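Local coordinates for penicillin-binding protein 2B (Streptococcus pneumoniae, PDB 2WAD), which works in the cell-wall elongation machinery as a transpeptidase thought to form peptide cross-links between adjacent glycan strands of peptidoglycan, and binds penicillin, at residues G454-T459 and E472-K477; L528-A533 and L542-V547; A533-N538 and S579-L584. All coordinates share one frame; numbering follows the deposited sequence.

How the contacts relate
All three contacts lie in the transpeptidase domain, away from the zinc site and from the serine thought to form the acyl-ester intermediate. Contacts 2 and 3 use the same helix, 525-536, share Ala-533 and touch where Leu-542 packs on Asn-537; their centres are about 15 Å apart. The centre of contact 1, which joins two other helices, is about 29 Å from that of contact 2 and about 23 Å from that of contact 3. Contact 2 is wholly buried and polar, an amide bonded to a backbone carbonyl. Contacts 1 and 3 each set a Schellman helix end, with one exposed residue, against another helix: contact 1 is apolar with a bridging water, contact 3 packs a methionine on a polar turn.

Contact 1 of 3, residues G454-T459 and E472-K477; sequences GIMGQT and ESAMGK. Unlike the reference sequence in segment 454-459: Ile-455 (reference Leu). Unlike the reference sequence in segment 472-477: Gly-476 (reference Glu).
Ile-455 lays its CG2 methyl against the side chain of Lys-477, touching the aliphatic chain at two places: CG2 lies 3.9 Å from CD of Lys-477 and equally close to its CB. The two chains lie alongside and run in opposing senses, the lysine extended beyond CG, and its methylene groups rather than its ammonium end meet the methyl. In Ile-455 the first torsion sets CG1 beside the backbone N and CG2 anti to it (chi1 -62°), which presents the CG2 branch to the helix opposite. The same methyl also reaches Ala-474, whose CB is 4.3 Å away.

Ala-474 is the second point of contact. Its short side chain admits a close approach of the backbones, with the CA atoms of Met-456 and Ala-474 5.0 Å apart. CG of Met-456 rests 3.8 Å from CB of Ala-474, and the methionine then extends onward from CG. A water links the two segments beside this apolar patch: it donates to the backbone O of Ile-455 (2.8 Å) and is hydrogen-bonded to OG of Ser-473, thereby serving a carbonyl at the helix end.

Met-456 is the first residue to leave helical geometry, and Gly-457, with positive phi, is the C-prime residue of a Schellman motif, in which the bond from Gly-457 N to Gly-454 O is weak. Within the transpeptidase domain, the contact sets the C-terminal end of helix 445-455 against the flank of helix 471-484, near the start of the latter. Helix 509-515 packs on the same cluster, with Phe-512 touching both Met-456 and Ala-474 and Phe-509 adding to the cover of Met-456.

Contact 2 of 3, residues L528-A533 and L542-V547; sequences LAQYVA and LAPHIV. Unlike the reference sequence in segment 542-547: Leu-542 (reference Val), His-545 (reference Arg).
Gln-530 brings the largest buried surface to this contact and spans the gap between helix and loop almost alone, since the nearest CA atoms, those of Gln-530 and Pro-544, are 7.4 Å apart. With CG anti to the backbone N (chi1 -178°) and the chain extended beyond it, the side chain carries its amide well clear of the helix. NE2 then donates to the backbone O of Leu-542 over 2.9 Å, in a nearly straight bond with an N-H...O angle of 168°. The acceptor lies in the plane of the glutamine amide, whereas the donor stands above the carbonyl plane of Leu-542, 52° out of it.

Leu-542 contributes chiefly through this carbonyl; its side chain does not come close to the helix. Pro-544 completes the trio: its CD packs 3.6 Å from NE2 of Gln-530, the ring set across the glutamine chain.

Both ends of the buried amide have further partners. NE2 also donates to Thr-491 O, and OE1 accepts from NH2 of Arg-541, an arrangement that should fix the rotation of the amide group. The contact fastens helix 525-536 to the chain leaving strand 540-542 on its way to strand 547-553. Strand 570-573 flanks it through Ile-571, which meets Gln-530 and Ala-543, while Pro-544 rests on Val-355 of strand 355-363. Through Ala-529 and Ala-533 the helix packs on strand 645-650 of the antiparallel sheet of the transpeptidase domain, whose fold resembles that of serine beta-lactamases.

Contact 3 of 3, residues A533-N538 and S579-L584; sequences ATIANN and SDMAIL. Unlike the reference sequence in segment 579-584: Ala-582 (reference Ser).
Met-581 reaches across from its helix and folds over the turn at the end of the other, passing aslant the side chain of Asn-538. Its CB bond points at the partner segment, CG continues anti to the backbone N (chi1 -178°), and the bends at chi2 and chi3 bring the thioether round against the backbone. Successive atoms of the side chain thus meet different groups. CG of Met-581 lies 4.0 Å from OD1 of Asn-538, and SD is 4.1 Å from the backbone O of Ile-535. The CE methyl of Met-581 ends 3.9 Å from the backbone C of Asn-538. The apolar pair is CG2 of Ile-535 with SD of Met-581, 4.3 Å apart.

The turn receiving the methionine is a Schellman motif that ends helix 525-536. Asn-538 is its C-prime residue with positive phi, and Asn-538 N bonds to Ile-535 O over 3.1 Å. The same Ile-535 carbonyl also accepts from NE2 of His-585, one turn further along helix 578-593, adding a polar tie next to the sulfur. Asn-538, at the exposed border, touches His-585 as well. On the inner side Ile-535 packs on Phe-588 and Tyr-485, and Leu-584 extends the helix packing to Trp-397 of helix 389-398 and Leu-440 of helix 436-442.

Contact 1 of 3, residues G454-T459 and E472-K477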
# COMPACT_ATOMS: atom_id res chain seq x y z
N GLY A 454 -11.28 5.63 35.94
CA GLY A 454 -10.15 6.09 36.73
C GLY A 454 -9.20 7.02 36.00
O GLY A 454 -8.53 7.85 36.61
N ILE A 455 -9.10 6.88 34.68
CA ILE A 455 -8.36 7.85 33.89
C ILE A 455 -9.08 9.21 33.90
O ILE A 455 -8.48 10.26 33.72
CB ILE A 455 -8.19 7.34 32.45
CG1 ILE A 455 -7.38 6.03 32.46
CG2 ILE A 455 -7.50 8.37 31.58
CD1 ILE A 455 -7.39 5.30 31.11
N MET A 456 -10.39 9.16 34.11
CA MET A 456 -11.21 10.36 34.16
C MET A 456 -11.21 10.94 35.59
O MET A 456 -12.01 11.82 35.91
CB MET A 456 -12.62 9.96 33.74
CG MET A 456 -13.43 11.00 33.04
SD MET A 456 -14.89 10.27 32.24
CE MET A 456 -15.92 11.71 32.31
N GLY A 457 -10.34 10.42 36.45
CA GLY A 457 -10.19 10.89 37.83
C GLY A 457 -11.24 10.43 38.83
O GLY A 457 -11.39 11.03 39.90
N GLN A 458 -11.98 9.37 38.53
CA GLN A 458 -13.08 8.96 39.41
C GLN A 458 -13.02 7.50 39.86
O GLN A 458 -12.36 6.67 39.24
CB GLN A 458 -14.42 9.32 38.77
CG GLN A 458 -14.64 10.83 38.65
CD GLN A 458 -15.93 11.22 37.95
OE1 GLN A 458 -16.56 10.41 37.27
NE2 GLN A 458 -16.34 12.47 38.11
N THR A 459 -13.70 7.19 40.95
CA THR A 459 -13.72 5.84 41.50
C THR A 459 -15.14 5.29 41.41
O THR A 459 -16.08 6.01 41.74
CB THR A 459 -13.25 5.87 42.97
OG1 THR A 459 -11.90 6.34 43.00
CG2 THR A 459 -13.29 4.51 43.62
N GLU A 472 -12.72 15.07 27.81
CA GLU A 472 -11.82 15.24 26.68
C GLU A 472 -10.41 14.82 27.00
O GLU A 472 -9.72 14.20 26.18
CB GLU A 472 -11.82 16.68 26.18
CG GLU A 472 -13.14 17.03 25.51
CD GLU A 472 -13.07 18.34 24.75
OE1 GLU A 472 -14.12 18.77 24.25
OE2 GLU A 472 -11.96 18.92 24.65
N SER A 473 -10.00 15.21 28.21
CA SER A 473 -8.68 14.88 28.74
C SER A 473 -8.52 13.35 28.78
O SER A 473 -7.52 12.80 28.29
CB SER A 473 -8.61 15.49 30.14
OG SER A 473 -7.57 14.94 30.92
N ALA A 474 -9.53 12.68 29.33
CA ALA A 474 -9.57 11.23 29.48
C ALA A 474 -9.54 10.46 28.15
O ALA A 474 -8.70 9.59 27.96
CB ALA A 474 -10.74 10.81 30.31
N MET A 475 -10.43 10.83 27.22
CA MET A 475 -10.45 10.25 25.88
C MET A 475 -9.11 10.45 25.17
O MET A 475 -8.62 9.57 24.46
CB MET A 475 -11.62 10.81 25.06
CG MET A 475 -11.78 10.15 23.69
SD MET A 475 -12.15 8.38 23.73
CE MET A 475 -13.80 8.38 23.02
N GLY A 476 -8.46 11.59 25.42
CA GLY A 476 -7.14 11.83 24.83
C GLY A 476 -6.06 10.90 25.38
O GLY A 476 -5.17 10.45 24.64
N LYS A 477 -6.12 10.64 26.68
CA LYS A 477 -5.12 9.78 27.30
C LYS A 477 -5.26 8.32 26.88
O LYS A 477 -4.26 7.63 26.70
CB LYS A 477 -5.19 9.89 28.82
CG LYS A 477 -4.63 11.17 29.41
CD LYS A 477 -4.94 11.24 30.90
CE LYS A 477 -4.52 12.59 31.49
NZ LYS A 477 -4.39 12.55 32.98
O HOH W 1 -8.41 12.87 32.83

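Contact 2 of 3, residues L528-A533 and L542-V547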
# COMPACT_ATOMS: atom_id res chain seq x y z
N LEU A 528 -4.04 -3.72 13.93
CA LEU A 528 -4.27 -4.76 14.95
C LEU A 528 -3.14 -5.80 14.98
O LEU A 528 -2.80 -6.28 16.05
CB LEU A 528 -5.66 -5.44 14.78
CG LEU A 528 -6.82 -4.47 15.08
CD1 LEU A 528 -8.12 -4.94 14.40
CD2 LEU A 528 -7.03 -4.43 16.57
N ALA A 529 -2.51 -6.10 13.84
CA ALA A 529 -1.28 -6.89 13.88
C ALA A 529 -0.11 -6.18 14.57
O ALA A 529 0.65 -6.81 15.29
CB ALA A 529 -0.86 -7.38 12.50
N GLN A 530 0.07 -4.89 14.30
CA GLN A 530 1.22 -4.17 14.87
C GLN A 530 1.01 -4.11 16.38
O GLN A 530 1.97 -4.15 17.14
CB GLN A 530 1.29 -2.72 14.35
CG GLN A 530 2.51 -1.91 14.88
CD GLN A 530 2.60 -0.55 14.19
OE1 GLN A 530 1.61 0.20 14.15
NE2 GLN A 530 3.74 -0.26 13.57
N TYR A 531 -0.24 -4.02 16.81
CA TYR A 531 -0.53 -3.94 18.25
C TYR A 531 -0.08 -5.23 18.95
O TYR A 531 0.71 -5.19 19.91
CB TYR A 531 -2.02 -3.60 18.45
CG TYR A 531 -2.68 -4.13 19.72
CD1 TYR A 531 -2.22 -3.73 20.98
CD2 TYR A 531 -3.80 -4.95 19.67
CE1 TYR A 531 -2.82 -4.16 22.13
CE2 TYR A 531 -4.43 -5.40 20.84
CZ TYR A 531 -3.92 -4.98 22.06
OH TYR A 531 -4.50 -5.40 23.25
N VAL A 532 -0.53 -6.38 18.47
CA VAL A 532 -0.09 -7.62 19.13
C VAL A 532 1.41 -7.87 18.94
O VAL A 532 2.05 -8.43 19.85
CB VAL A 532 -0.92 -8.87 18.76
CG1 VAL A 532 -0.80 -9.18 17.25
CG2 VAL A 532 -0.42 -10.06 19.58
N ALA A 533 1.98 -7.43 17.81
CA ALA A 533 3.43 -7.59 17.57
C ALA A 533 4.25 -6.75 18.55
O ALA A 533 5.34 -7.17 18.98
CB ALA A 533 3.83 -7.23 16.13
N LEU A 542 7.30 -1.64 16.01
CA LEU A 542 8.14 -1.66 14.83
C LEU A 542 7.31 -1.40 13.58
O LEU A 542 6.18 -1.88 13.47
CB LEU A 542 8.83 -3.01 14.72
CG LEU A 542 9.83 -3.48 15.79
CD1 LEU A 542 10.54 -4.76 15.30
CD2 LEU A 542 10.87 -2.40 16.14
N ALA A 543 7.83 -0.60 12.65
CA ALA A 543 7.14 -0.38 11.40
C ALA A 543 7.13 -1.69 10.63
O ALA A 543 8.17 -2.35 10.50
CB ALA A 543 7.85 0.71 10.57
N PRO A 544 5.96 -2.05 10.09
CA PRO A 544 5.85 -3.22 9.23
C PRO A 544 6.44 -2.90 7.87
O PRO A 544 6.31 -1.77 7.40
CB PRO A 544 4.33 -3.48 9.13
CG PRO A 544 3.65 -2.38 9.84
CD PRO A 544 4.68 -1.34 10.24
N HIS A 545 7.16 -3.84 7.28
CA HIS A 545 7.80 -3.56 6.01
C HIS A 545 7.61 -4.79 5.13
O HIS A 545 7.82 -5.92 5.59
CB HIS A 545 9.26 -3.08 6.14
CG HIS A 545 10.20 -4.06 6.78
ND1 HIS A 545 10.98 -4.93 6.06
CD2 HIS A 545 10.53 -4.26 8.08
CE1 HIS A 545 11.73 -5.64 6.88
NE2 HIS A 545 11.46 -5.26 8.12
N ILE A 546 7.14 -4.55 3.91
CA ILE A 546 6.86 -5.60 2.95
C ILE A 546 8.13 -5.92 2.14
O ILE A 546 8.30 -7.04 1.64
CB ILE A 546 5.74 -5.15 2.00
CG1 ILE A 546 4.45 -4.88 2.75
CG2 ILE A 546 5.50 -6.19 0.91
CD1 ILE A 546 3.48 -3.93 2.07
N VAL A 547 9.00 -4.92 1.98
CA VAL A 547 10.26 -5.11 1.28
C VAL A 547 11.35 -5.57 2.24
O VAL A 547 11.47 -5.02 3.33
CB VAL A 547 10.69 -3.85 0.53
CG1 VAL A 547 12.09 -4.04 -0.03
CG2 VAL A 547 9.70 -3.54 -0.62

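Contact 3 of 3, residues A533-N538 and S579-L584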
# COMPACT_ATOMS: atom_id res chain seq x y z
N ALA A 533 1.98 -7.43 17.81
CA ALA A 533 3.43 -7.59 17.57
C ALA A 533 4.25 -6.75 18.55
O ALA A 533 5.34 -7.17 18.98
CB ALA A 533 3.83 -7.23 16.13
N THR A 534 3.72 -5.58 18.90
CA THR A 534 4.34 -4.68 19.88
C THR A 534 4.41 -5.32 21.26
O THR A 534 5.44 -5.28 21.95
CB THR A 534 3.57 -3.32 19.94
OG1 THR A 534 3.64 -2.67 18.66
CG2 THR A 534 4.15 -2.40 21.01
N ILE A 535 3.30 -5.91 21.69
CA ILE A 535 3.29 -6.74 22.89
C ILE A 535 4.32 -7.86 22.80
O ILE A 535 5.11 -8.10 23.73
CB ILE A 535 1.88 -7.33 23.16
CG1 ILE A 535 0.89 -6.20 23.45
CG2 ILE A 535 1.97 -8.31 24.34
CD1 ILE A 535 -0.58 -6.59 23.55
N ALA A 536 4.35 -8.54 21.67
CA ALA A 536 5.27 -9.66 21.49
C ALA A 536 6.74 -9.20 21.48
O ALA A 536 7.63 -10.00 21.74
CB ALA A 536 4.93 -10.39 20.18
N ASN A 537 6.99 -7.93 21.18
CA ASN A 537 8.36 -7.41 21.12
C ASN A 537 8.64 -6.55 22.35
O ASN A 537 9.45 -5.61 22.33
CB ASN A 537 8.53 -6.60 19.83
CG ASN A 537 9.98 -6.27 19.52
OD1 ASN A 537 10.85 -7.14 19.60
ND2 ASN A 537 10.25 -5.02 19.12
N ASN A 538 7.91 -6.83 23.42
CA ASN A 538 8.11 -6.18 24.72
C ASN A 538 7.98 -4.67 24.77
O ASN A 538 8.70 -4.00 25.51
CB ASN A 538 9.42 -6.66 25.35
CG ASN A 538 9.38 -8.16 25.65
OD1 ASN A 538 8.40 -8.66 26.20
ND2 ASN A 538 10.42 -8.88 25.25
N SER A 579 7.77 -5.05 34.24
CA SER A 579 6.99 -6.01 35.02
C SER A 579 5.49 -5.90 34.73
O SER A 579 4.77 -6.90 34.79
CB SER A 579 7.31 -5.91 36.51
OG SER A 579 6.94 -4.64 36.99
N ASP A 580 5.02 -4.71 34.38
CA ASP A 580 3.72 -4.52 33.77
C ASP A 580 3.53 -5.28 32.45
O ASP A 580 2.55 -5.98 32.26
CB ASP A 580 3.39 -3.02 33.67
CG ASP A 580 3.10 -2.40 35.03
OD1 ASP A 580 3.07 -1.17 35.15
OD2 ASP A 580 2.91 -3.14 36.02
N MET A 581 4.48 -5.17 31.53
CA MET A 581 4.46 -5.94 30.31
C MET A 581 4.44 -7.45 30.58
O MET A 581 3.87 -8.23 29.81
CB MET A 581 5.65 -5.57 29.43
CG MET A 581 5.71 -6.29 28.06
SD MET A 581 4.25 -5.94 27.06
CE MET A 581 4.53 -4.26 26.47
N ALA A 582 5.08 -7.87 31.67
CA ALA A 582 5.10 -9.28 32.04
C ALA A 582 3.70 -9.71 32.49
O ALA A 582 3.28 -10.83 32.26
CB ALA A 582 6.16 -9.54 33.12
N ILE A 583 2.94 -8.79 33.09
CA ILE A 583 1.56 -9.06 33.43
C ILE A 583 0.71 -9.24 32.18
O ILE A 583 -0.07 -10.17 32.10
CB ILE A 583 1.01 -8.01 34.39
CG1 ILE A 583 1.68 -8.20 35.75
CG2 ILE A 583 -0.51 -8.17 34.58
CD1 ILE A 583 1.82 -6.90 36.56
N LEU A 584 0.88 -8.40 31.16
CA LEU A 584 0.14 -8.59 29.92
C LEU A 584 0.46 -9.95 29.30
O LEU A 584 -0.46 -10.63 28.87
CB LEU A 584 0.44 -7.49 28.90
CG LEU A 584 0.14 -6.04 29.32
CD1 LEU A 584 0.45 -5.08 28.16
CD2 LEU A 584 -1.29 -5.83 29.89